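Local coordinates for toll-receptor-related 2 (Hydra vulgaris, PDB 4W8H), which probably passes on Toll-like receptor signals inside the cell through its cytoplasmic flavodoxin-like TIR domain, the part present here, by association with other TIR domains, at residues A[43-47]-A[48-52]; A[116-119]-A[120-124]; A[14-17]-A[18-22]; A[78-81]-A[82-85]. All coordinates share one frame; numbering follows the deposited sequence. Where two conformers were deposited one is given.

Contact 1: residues A[43-47]-A[48-52]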
loop_
_atom_site.group_PDB
_atom_site.type_symbol
_atom_site.label_atom_id
_atom_site.label_comp_id
_atom_site.label_asym_id
_atom_site.label_seq_id
_atom_site.Cartn_x
_atom_site.Cartn_y
_atom_site.Cartn_z
ATOM N N PRO A 43 7.000 -15.077 -11.577
ATOM C CA PRO A 43 8.436 -15.259 -11.770
ATOM C C PRO A 43 8.784 -15.318 -13.246
ATOM O O PRO A 43 8.058 -15.916 -14.014
ATOM C CB PRO A 43 8.736 -16.589 -11.084
ATOM C CG PRO A 43 7.447 -17.351 -11.226
ATOM C CD PRO A 43 6.340 -16.329 -11.184
ATOM N N GLY A 44 9.879 -14.684 -13.643
ATOM C CA GLY A 44 10.293 -14.601 -15.027
ATOM C C GLY A 44 9.758 -13.418 -15.749
ATOM O O GLY A 44 10.190 -13.180 -16.886
ATOM N N ASN A 45 8.825 -12.683 -15.145
ATOM C CA ASN A 45 8.457 -11.385 -15.668
ATOM C C ASN A 45 9.449 -10.368 -15.166
ATOM O O ASN A 45 10.079 -10.551 -14.115
ATOM C CB ASN A 45 7.034 -11.001 -15.257
ATOM C CG ASN A 45 5.982 -11.522 -16.207
ATOM O OD1 ASN A 45 6.284 -12.267 -17.120
ATOM N ND2 ASN A 45 4.738 -11.153 -15.970
ATOM N N PHE A 46 9.584 -9.267 -15.908
ATOM C CA PHE A 46 10.424 -8.184 -15.451
ATOM C C PHE A 46 9.767 -7.466 -14.275
ATOM O O PHE A 46 8.538 -7.475 -14.115
ATOM C CB PHE A 46 10.724 -7.176 -16.580
ATOM C CG PHE A 46 11.513 -7.778 -17.704
ATOM C CD1 PHE A 46 12.801 -8.182 -17.480
ATOM C CD2 PHE A 46 10.939 -8.014 -18.929
ATOM C CE1 PHE A 46 13.535 -8.778 -18.489
ATOM C CE2 PHE A 46 11.672 -8.598 -19.946
ATOM C CZ PHE A 46 12.959 -8.979 -19.711
ATOM N N PHE A 47 10.593 -6.820 -13.476
ATOM C CA PHE A 47 10.077 -6.087 -12.317
ATOM C C PHE A 47 8.959 -5.123 -12.752
ATOM O O PHE A 47 7.951 -5.033 -12.068
ATOM C CB PHE A 47 11.171 -5.242 -11.663
ATOM C CG PHE A 47 12.277 -6.026 -10.952
ATOM C CD1 PHE A 47 12.190 -7.379 -10.720
ATOM C CD2 PHE A 47 13.420 -5.356 -10.532
ATOM C CE1 PHE A 47 13.217 -8.035 -10.038
ATOM C CE2 PHE A 47 14.415 -6.001 -9.836
ATOM C CZ PHE A 47 14.316 -7.345 -9.627
ATOM N N ALA A 48 9.168 -4.392 -13.857
ATOM C CA ALA A 48 8.189 -3.410 -14.268
ATOM C C ALA A 48 6.866 -4.049 -14.662
ATOM O O ALA A 48 5.805 -3.462 -14.444
ATOM C CB ALA A 48 8.714 -2.578 -15.455
ATOM N N GLU A 49 6.919 -5.252 -15.225
ATOM C CA GLU A 49 5.708 -5.972 -15.560
ATOM C C GLU A 49 4.912 -6.346 -14.309
ATOM O O GLU A 49 3.697 -6.245 -14.283
ATOM C CB GLU A 49 6.058 -7.216 -16.342
ATOM C CG GLU A 49 6.564 -6.871 -17.738
ATOM C CD GLU A 49 6.954 -8.066 -18.549
ATOM O OE1 GLU A 49 7.633 -8.976 -18.048
ATOM O OE2 GLU A 49 6.658 -8.053 -19.773
ATOM N N ASN A 50 5.590 -6.822 -13.278
ATOM C CA ASN A 50 4.919 -7.161 -12.034
ATOM C C ASN A 50 4.378 -5.941 -11.319
ATOM O O ASN A 50 3.322 -6.022 -10.697
ATOM C CB ASN A 50 5.873 -8.006 -11.163
ATOM C CG ASN A 50 5.852 -9.463 -11.588
ATOM O OD1 ASN A 50 4.793 -10.015 -11.877
ATOM N ND2 ASN A 50 7.007 -10.090 -11.641
ATOM N N ILE A 51 5.104 -4.829 -11.360
ATOM C CA ILE A 51 4.582 -3.559 -10.823
ATOM C C ILE A 51 3.279 -3.221 -11.489
ATOM O O ILE A 51 2.300 -2.895 -10.847
ATOM C CB ILE A 51 5.618 -2.442 -10.982
ATOM C CG1 ILE A 51 6.804 -2.674 -10.045
ATOM C CG2 ILE A 51 4.986 -1.063 -10.694
ATOM C CD1 ILE A 51 8.018 -1.768 -10.301
ATOM N N MET A 52 3.281 -3.252 -12.834
ATOM C CA MET A 52 2.112 -2.822 -13.592
ATOM C C MET A 52 0.925 -3.754 -13.455
ATOM O O MET A 52 -0.209 -3.309 -13.445
ATOM C CB MET A 52 2.483 -2.599 -15.062
ATOM C CG MET A 52 3.407 -1.402 -15.199
ATOM S SD MET A 52 2.748 0.179 -14.657
ATOM C CE MET A 52 1.214 0.248 -15.556
HETATM O O HOH W 1 3.663 -9.630 -14.332
#
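Glu49 folds back over the first turn of helix 47-56 to reach Phe46, the N-cap residue; the contact is the returning half of a capping box, with a phenylalanine where the other half would need a polar side chain. Three direct hydrogen bonds carry the start of the helix. From the N-cap, Phe46 N gives its hydrogen to Glu49 OE1 at 2.9 Å and 160°, meeting the oxygen on its anti side and about 21° out of the carboxylate plane. The helical bonds follow: Asn50 N to Phe46 O at 3.1 Å, and Ile51 N to Phe47 O at 2.9 Å. The carboxylate also packs beside neighbouring carbon, since Glu49 OE1 lies 3.6 Å from Phe46 CD2, approaching that ring obliquely, and 3.5 Å from Asn45 CB. Were Glu49 shortened to an alanine, Phe46 N would probably lose its acceptor and the entry turn some of its hold. A solvent bridge forms a third kind of interaction: one water accepts from Asn45 ND2, a leg too short to be read with confidence, and donates to Asn50 OD1. Thr42 N, earlier in the same loop, also bonds to that oxygen. On the inner side, Ile51 packs on Thr78 and Lys77 of helix 73-82. Its CG1, anti to its own carbonyl carbon (chi1 -70°), comes within 3.3 Å of Phe47 O.

Contact 2: residues A[116-119]-A[120-124]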
loop_
_atom_site.group_PDB
_atom_site.type_symbol
_atom_site.label_atom_id
_atom_site.label_comp_id
_atom_site.label_asym_id
_atom_site.label_seq_id
_atom_site.Cartn_x
_atom_site.Cartn_y
_atom_site.Cartn_z
ATOM N N PRO A 116 -6.974 3.152 17.727
ATOM C CA PRO A 116 -8.285 2.486 17.759
ATOM C C PRO A 116 -9.190 2.750 16.529
ATOM O O PRO A 116 -10.162 2.006 16.411
ATOM C CB PRO A 116 -8.922 3.006 19.067
ATOM C CG PRO A 116 -7.743 3.282 19.952
ATOM C CD PRO A 116 -6.684 3.833 19.006
ATOM N N VAL A 117 -8.901 3.740 15.670
ATOM C CA VAL A 117 -9.714 3.958 14.460
ATOM C C VAL A 117 -8.984 3.664 13.134
ATOM O O VAL A 117 -9.556 3.798 12.042
ATOM C CB VAL A 117 -10.296 5.383 14.406
ATOM C CG1 VAL A 117 -11.081 5.703 15.680
ATOM C CG2 VAL A 117 -9.228 6.411 14.221
ATOM N N PHE A 118 -7.741 3.239 13.225
ATOM C CA PHE A 118 -6.932 2.929 12.055
ATOM C C PHE A 118 -7.608 1.937 11.116
ATOM O O PHE A 118 -7.753 2.191 9.916
ATOM C CB PHE A 118 -5.565 2.397 12.508
ATOM C CG PHE A 118 -4.625 2.111 11.361
ATOM C CD1 PHE A 118 -3.817 3.115 10.847
ATOM C CD2 PHE A 118 -4.576 0.859 10.822
ATOM C CE1 PHE A 118 -2.951 2.842 9.780
ATOM C CE2 PHE A 118 -3.726 0.577 9.764
ATOM C CZ PHE A 118 -2.910 1.564 9.255
ATOM N N TRP A 119 -7.995 0.770 11.623
ATOM C CA TRP A 119 -8.503 -0.256 10.729
ATOM C C TRP A 119 -9.854 0.173 10.159
ATOM O O TRP A 119 -10.111 -0.046 9.003
ATOM C CB TRP A 119 -8.610 -1.620 11.459
ATOM C CG TRP A 119 -7.280 -2.093 11.895
ATOM C CD1 TRP A 119 -6.799 -2.203 13.172
ATOM C CD2 TRP A 119 -6.209 -2.500 11.043
ATOM N NE1 TRP A 119 -5.515 -2.669 13.168
ATOM C CE2 TRP A 119 -5.119 -2.859 11.877
ATOM C CE3 TRP A 119 -6.055 -2.629 9.655
ATOM C CZ2 TRP A 119 -3.892 -3.266 11.371
ATOM C CZ3 TRP A 119 -4.844 -3.108 9.173
ATOM C CH2 TRP A 119 -3.772 -3.388 10.026
ATOM N N ARG A 120 -10.714 0.771 10.972
ATOM C CA ARG A 120 -11.990 1.306 10.515
ATOM C C ARG A 120 -11.780 2.240 9.325
ATOM O O ARG A 120 -12.479 2.177 8.325
ATOM C CB ARG A 120 -12.676 2.056 11.663
ATOM C CG ARG A 120 -13.984 2.738 11.310
ATOM C CD ARG A 120 -14.363 3.737 12.428
ATOM N NE ARG A 120 -13.517 4.943 12.434
ATOM C CZ ARG A 120 -13.662 5.971 13.275
ATOM N NH1 ARG A 120 -12.847 7.010 13.185
ATOM N NH2 ARG A 120 -14.617 5.984 14.203
ATOM N N ASN A 121 -10.833 3.143 9.474
ATOM C CA ASN A 121 -10.589 4.115 8.417
ATOM C C ASN A 121 -10.048 3.469 7.146
ATOM O O ASN A 121 -10.470 3.800 6.036
ATOM C CB ASN A 121 -9.604 5.191 8.896
ATOM C CG ASN A 121 -10.194 6.110 9.960
ATOM O OD1 ASN A 121 -11.405 6.134 10.202
ATOM N ND2 ASN A 121 -9.321 6.863 10.604
ATOM N N LEU A 122 -9.115 2.546 7.309
ATOM C CA LEU A 122 -8.541 1.860 6.168
ATOM C C LEU A 122 -9.623 1.084 5.412
ATOM O O LEU A 122 -9.769 1.205 4.187
ATOM C CB LEU A 122 -7.441 0.916 6.650
ATOM C CG LEU A 122 -6.764 0.087 5.567
ATOM C CD1 LEU A 122 -6.096 0.974 4.475
ATOM C CD2 LEU A 122 -5.707 -0.826 6.151
ATOM N N PHE A 123 -10.386 0.275 6.136
ATOM C CA PHE A 123 -11.362 -0.566 5.468
ATOM C C PHE A 123 -12.446 0.297 4.826
ATOM O O PHE A 123 -12.949 -0.023 3.753
ATOM C CB PHE A 123 -12.006 -1.546 6.447
ATOM C CG PHE A 123 -11.084 -2.585 7.011
ATOM C CD1 PHE A 123 -9.819 -2.831 6.514
ATOM C CD2 PHE A 123 -11.462 -3.240 8.143
ATOM C CE1 PHE A 123 -8.988 -3.763 7.083
ATOM C CE2 PHE A 123 -10.640 -4.189 8.722
ATOM C CZ PHE A 123 -9.396 -4.445 8.198
ATOM N N ARG A 124 -12.839 1.390 5.455
ATOM C CA ARG A 124 -13.860 2.274 4.902
ATOM C C ARG A 124 -13.413 2.855 3.565
ATOM O O ARG A 124 -14.200 2.963 2.619
ATOM C CB ARG A 124 -14.167 3.380 5.916
ATOM C CG ARG A 124 -15.278 4.311 5.514
ATOM C CD ARG A 124 -15.294 5.502 6.436
ATOM N NE ARG A 124 -15.717 5.171 7.794
ATOM C CZ ARG A 124 -15.070 5.499 8.915
ATOM N NH1 ARG A 124 -15.618 5.150 10.060
ATOM N NH2 ARG A 124 -13.923 6.181 8.924
HETATM O O HOH W 2 -10.478 0.548 13.975
#
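Trp119 lies alongside Leu122 and crosses Phe123 one turn further on. Its CB rests against the next amide, 3.2 Å from Arg120 N; from there a chi1 of -63° sets CG anti to the carbonyl carbon, and the indole spreads beside the helix. Over one face, Phe118 CD2 stands above the centre of the indole. Along the six-membered ring, Trp119 CE3 is 4.1 Å from Phe123 CE1, and Trp119 CZ3 is 3.9 Å from Leu122 CD2; both partners come in obliquely. At the far end, CZ2 and CH2 face helix 16-29, where Thr22 and Leu23 receive the ring and Lys26 makes a cation-pi contact with it. Trp119 O accepts from Phe123 N at 2.9 Å and a nearly straight 173°, and the Phe123 ring lies with one face over the same oxygen, CG 3.4 Å from Trp119 O. Helix 115-127, which closes the flavodoxin-like TIR fold, thus packs one side against helix 16-29 and, through Phe118 and Leu122, the sheet. In its first turn a water stands between Pro116 O and Arg120 N, which are 5.6 Å apart, too far for a direct bond. On the outer side the bonds are modest and hold for one conformer: Asn121 OD1 accepts from Arg120 NE at 3.3 Å and only weakly from Arg124 NH2. With a leucine at Asn121, Arg120 NE is likely to lose this acceptor, and Arg124 merely a weak contact. In that same conformer, the Arg120 guanidinium lays one face over Val117, whose CG1 is 3.3 Å from Arg120 NH1.

Contact 3: residues A[14-17]-A[18-22]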
loop_
_atom_site.group_PDB
_atom_site.type_symbol
_atom_site.label_atom_id
_atom_site.label_comp_id
_atom_site.label_asym_id
_atom_site.label_seq_id
_atom_site.Cartn_x
_atom_site.Cartn_y
_atom_site.Cartn_z
ATOM N N GLU A 14 11.978 -4.924 4.352
ATOM C CA GLU A 14 12.325 -4.791 5.770
ATOM C C GLU A 14 11.080 -4.719 6.666
ATOM O O GLU A 14 11.141 -5.008 7.846
ATOM C CB GLU A 14 13.171 -3.534 5.959
ATOM C CG GLU A 14 14.594 -3.602 5.433
ATOM C CD GLU A 14 14.737 -3.287 3.961
ATOM O OE1 GLU A 14 13.751 -3.018 3.266
ATOM O OE2 GLU A 14 15.894 -3.310 3.499
ATOM N N ASP A 15 9.941 -4.305 6.100
ATOM C CA ASP A 15 8.673 -4.184 6.825
ATOM C C ASP A 15 7.747 -5.371 6.589
ATOM O O ASP A 15 6.578 -5.312 6.921
ATOM C CB ASP A 15 7.989 -2.887 6.372
ATOM C CG ASP A 15 8.805 -1.662 6.692
ATOM O OD1 ASP A 15 9.405 -1.578 7.784
ATOM O OD2 ASP A 15 8.854 -0.766 5.830
ATOM N N ARG A 16 8.261 -6.455 6.033
ATOM C CA ARG A 16 7.451 -7.609 5.678
ATOM C C ARG A 16 6.693 -8.215 6.829
ATOM O O ARG A 16 5.584 -8.712 6.620
ATOM C CB ARG A 16 8.303 -8.674 5.000
ATOM C CG ARG A 16 7.510 -9.748 4.258
ATOM C CD ARG A 16 8.388 -10.501 3.285
ATOM N NE ARG A 16 9.389 -11.281 3.986
ATOM C CZ ARG A 16 10.307 -12.036 3.391
ATOM N NH1 ARG A 16 10.376 -12.110 2.068
ATOM N NH2 ARG A 16 11.162 -12.699 4.133
ATOM N N GLU A 17 7.314 -8.273 8.008
ATOM C CA GLU A 17 6.639 -8.931 9.132
ATOM C C GLU A 17 5.259 -8.318 9.401
ATOM O O GLU A 17 4.242 -9.034 9.431
ATOM C CB GLU A 17 7.508 -8.931 10.401
ATOM C CG GLU A 17 6.959 -9.776 11.557
ATOM C CD GLU A 17 7.862 -9.741 12.835
ATOM O OE1 GLU A 17 8.814 -8.936 12.874
ATOM O OE2 GLU A 17 7.632 -10.521 13.784
ATOM N N TRP A 18 5.211 -6.996 9.605
ATOM C CA TRP A 18 3.937 -6.317 9.887
ATOM C C TRP A 18 3.064 -6.354 8.647
ATOM O O TRP A 18 1.867 -6.605 8.714
ATOM C CB TRP A 18 4.182 -4.874 10.319
ATOM C CG TRP A 18 2.957 -4.129 10.711
ATOM C CD1 TRP A 18 2.384 -4.080 11.957
ATOM C CD2 TRP A 18 2.188 -3.280 9.882
ATOM N NE1 TRP A 18 1.291 -3.267 11.939
ATOM C CE2 TRP A 18 1.156 -2.735 10.685
ATOM C CE3 TRP A 18 2.280 -2.884 8.542
ATOM C CZ2 TRP A 18 0.199 -1.836 10.176
ATOM C CZ3 TRP A 18 1.340 -1.961 8.038
ATOM C CH2 TRP A 18 0.296 -1.472 8.856
ATOM N N VAL A 19 3.649 -6.151 7.475
ATOM C CA VAL A 19 2.831 -6.107 6.267
ATOM C C VAL A 19 2.125 -7.415 6.014
ATOM O O VAL A 19 0.922 -7.418 5.737
ATOM C CB VAL A 19 3.649 -5.630 5.048
ATOM C CG1 VAL A 19 2.807 -5.862 3.752
ATOM C CG2 VAL A 19 4.022 -4.169 5.223
ATOM N N ILE A 20 2.834 -8.536 6.105
ATOM C CA ILE A 20 2.208 -9.795 5.775
ATOM C C ILE A 20 1.358 -10.302 6.942
ATOM O O ILE A 20 0.197 -10.713 6.755
ATOM C CB ILE A 20 3.245 -10.833 5.385
ATOM C CG1 ILE A 20 3.997 -10.376 4.129
ATOM C CG2 ILE A 20 2.578 -12.195 5.168
ATOM C CD1 ILE A 20 3.150 -10.312 2.895
ATOM N N ASN A 21 1.917 -10.280 8.154
ATOM C CA ASN A 21 1.229 -10.913 9.268
ATOM C C ASN A 21 0.153 -10.087 9.891
ATOM O O ASN A 21 -0.729 -10.659 10.556
ATOM C CB ASN A 21 2.247 -11.337 10.340
ATOM C CG ASN A 21 3.257 -12.305 9.811
ATOM O OD1 ASN A 21 4.455 -12.055 9.859
ATOM N ND2 ASN A 21 2.778 -13.397 9.251
ATOM N N THR A 22 0.218 -8.763 9.734
ATOM C CA THR A 22 -0.810 -7.882 10.294
ATOM C C THR A 22 -1.684 -7.281 9.210
ATOM O O THR A 22 -2.889 -7.524 9.187
ATOM C CB THR A 22 -0.186 -6.814 11.217
ATOM O OG1 THR A 22 0.490 -7.456 12.304
ATOM C CG2 THR A 22 -1.265 -5.866 11.772
HETATM O O HOH W 3 2.991 -8.521 12.631
#
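Asp15 O receives Val19 N at 3.1 Å, opening a run of backbone bonds at the start of helix 16-29. Arg16 O takes Ile20 N at 2.8 Å. Glu17 O takes Asn21 N at 2.9 Å. A water 3.5 Å away donates weakly to Glu17 O and sits 2.7 Å from Thr22 OG1, a tenuous link at most. Although Asp15 occupies the N-cap position, its carboxylate makes no capping bond. Both oxygens are committed outward instead: OD1 in a salt bridge to Arg93, OD2 in a hydrogen bond to Ser66. Val19 packs over the carbonyl that its own amide grips. Its CG2, set anti to the carbonyl carbon of Val19 with CG1 anti to the backbone N (chi1 169°), comes 3.3 Å from Asp15 O. Arg16 CG runs alongside Ile20 CG1 at 3.6 Å. Nearby, Trp18 carries Thr22 CB over one face and stacks on Tyr92. A pi-type turn widens the helix at 19-22. The helix is the crossover of the beta-alpha-beta unit made with strands 5-10 and 34-35, the first such unit of the flavodoxin-like TIR fold.

Contact 4: residues A[78-81]-A[82-85]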
loop_
_atom_site.group_PDB
_atom_site.type_symbol
_atom_site.label_atom_id
_atom_site.label_comp_id
_atom_site.label_asym_id
_atom_site.label_seq_id
_atom_site.Cartn_x
_atom_site.Cartn_y
_atom_site.Cartn_z
ATOM N N THR A 78 7.002 1.978 -8.141
ATOM C CA THR A 78 5.600 1.693 -7.949
ATOM C C THR A 78 4.845 2.935 -7.528
ATOM O O THR A 78 3.759 3.218 -8.031
ATOM C CB THR A 78 5.402 0.611 -6.878
ATOM O OG1 THR A 78 6.135 -0.565 -7.252
ATOM C CG2 THR A 78 3.963 0.300 -6.688
ATOM N N LEU A 79 5.434 3.692 -6.606
ATOM C CA LEU A 79 4.801 4.903 -6.142
ATOM C C LEU A 79 4.599 5.902 -7.272
ATOM O O LEU A 79 3.552 6.542 -7.370
ATOM C CB LEU A 79 5.609 5.538 -4.995
ATOM C CG LEU A 79 5.145 6.883 -4.411
ATOM C CD1 LEU A 79 3.736 6.855 -3.900
ATOM C CD2 LEU A 79 6.056 7.241 -3.265
ATOM N N GLN A 80 5.631 6.085 -8.091
ATOM C CA GLN A 80 5.511 7.044 -9.190
ATOM C C GLN A 80 4.328 6.708 -10.109
ATOM O O GLN A 80 3.550 7.600 -10.483
ATOM C CB GLN A 80 6.813 7.111 -10.010
ATOM C CG GLN A 80 8.040 7.630 -9.273
ATOM C CD GLN A 80 7.852 8.989 -8.659
ATOM O OE1 GLN A 80 7.215 9.874 -9.242
ATOM N NE2 GLN A 80 8.421 9.174 -7.464
ATOM N N ILE A 81 4.158 5.447 -10.457
ATOM C CA ILE A 81 3.013 5.065 -11.278
ATOM C C ILE A 81 1.717 5.154 -10.449
ATOM O O ILE A 81 0.673 5.601 -10.942
ATOM C CB ILE A 81 3.229 3.690 -11.914
ATOM C CG1 ILE A 81 4.526 3.747 -12.756
ATOM C CG2 ILE A 81 2.028 3.323 -12.772
ATOM C CD1 ILE A 81 5.193 2.423 -12.966
ATOM N N GLY A 82 1.794 4.796 -9.169
ATOM C CA GLY A 82 0.628 4.867 -8.292
ATOM C C GLY A 82 0.024 6.259 -8.163
ATOM O O GLY A 82 -1.190 6.381 -8.020
ATOM N N LEU A 83 0.859 7.295 -8.253
ATOM C CA LEU A 83 0.368 8.667 -8.205
ATOM C C LEU A 83 -0.568 8.987 -9.371
ATOM O O LEU A 83 -1.357 9.910 -9.300
ATOM C CB LEU A 83 1.519 9.634 -8.214
ATOM C CG LEU A 83 2.412 9.623 -6.971
ATOM C CD1 LEU A 83 3.584 10.560 -7.229
ATOM C CD2 LEU A 83 1.622 10.028 -5.702
ATOM N N SER A 84 -0.473 8.217 -10.438
ATOM C CA SER A 84 -1.394 8.410 -11.571
ATOM C C SER A 84 -2.705 7.641 -11.419
ATOM O O SER A 84 -3.576 7.663 -12.300
ATOM C CB SER A 84 -0.672 8.089 -12.893
ATOM O OG SER A 84 -0.456 6.707 -13.114
ATOM N N HIS A 85 -2.843 6.980 -10.274
ATOM C CA HIS A 85 -4.043 6.276 -9.945
ATOM C C HIS A 85 -4.442 6.692 -8.547
ATOM O O HIS A 85 -4.333 7.857 -8.180
ATOM C CB HIS A 85 -3.774 4.784 -10.047
ATOM C CG HIS A 85 -3.585 4.314 -11.442
ATOM N ND1 HIS A 85 -4.561 4.446 -12.401
ATOM C CD2 HIS A 85 -2.547 3.690 -12.037
ATOM C CE1 HIS A 85 -4.126 3.943 -13.540
ATOM N NE2 HIS A 85 -2.910 3.465 -13.344
#
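Ile81 O is gripped twice by Ser84, by hydroxyl and by amide, where helix 73-82 ends in a type I turn, Gly82 to His85, on the way to sheet strand 87-91. Ser84 OG donates at 2.7 Å to Ile81 O and lies in the carbonyl plane. Ser84 N donates to Ile81 O at 2.9 Å from well above that plane, 51° out of it, so the two donors occupy different directions around one oxygen. Ser84 OG sits between its own backbone N and carbonyl carbon (chi1 74°), which turns the hydroxyl back onto the helix. One step out, the last helical bonds run from Gly82 N to Thr78 O at 2.8 Å and from Leu83 N to Leu79 O at 2.9 Å, the latter bent to 144°. Gly82 is buried, with the carbonyls of Thr78 and Leu79 close by. Leu83 lays CG 3.3 Å from Leu79 O, and its CD2 meets Leu79 CD1 at 4.2 Å. Phe100, from a loop, touches both leucines and Gln80. Further still, second-shell bonds fix the flanks: Thr78 OG1 goes to Ile74 O, and Gln80 NE2 to Asp76 OD1. Ile81 and His85 both face helix 47-56, on which each touches Ile55. The turn itself is closed by His85 N bonding to Gly82 O at 2.9 Å, and the His85 ring is held beyond it by NE2 on Glu56 OE2.

In the fold
Along the chain the order is contact 3, contact 1, contact 4, contact 2, each on or at the end of a different helix around the five-stranded parallel sheet of the TIR domain. Contacts 1 and 4, with centres 15 Å apart, meet directly where helix 47-56 packs on helix 73-82: Ile51 CG1 lies 3.6 Å from Thr78 OG1. Contacts 2 and 3 meet in the same way, Trp119 CZ2 approaching Thr22 CG2 at 3.7 Å, which joins helices 115-127 and 16-29. The two pairs do not touch each other; contacts 1 and 2 stand on opposite sides of the chain's centre, 31 Å between centres. Two helix pairs thus flank the sheet, consistent with the layered flavodoxin-like fold.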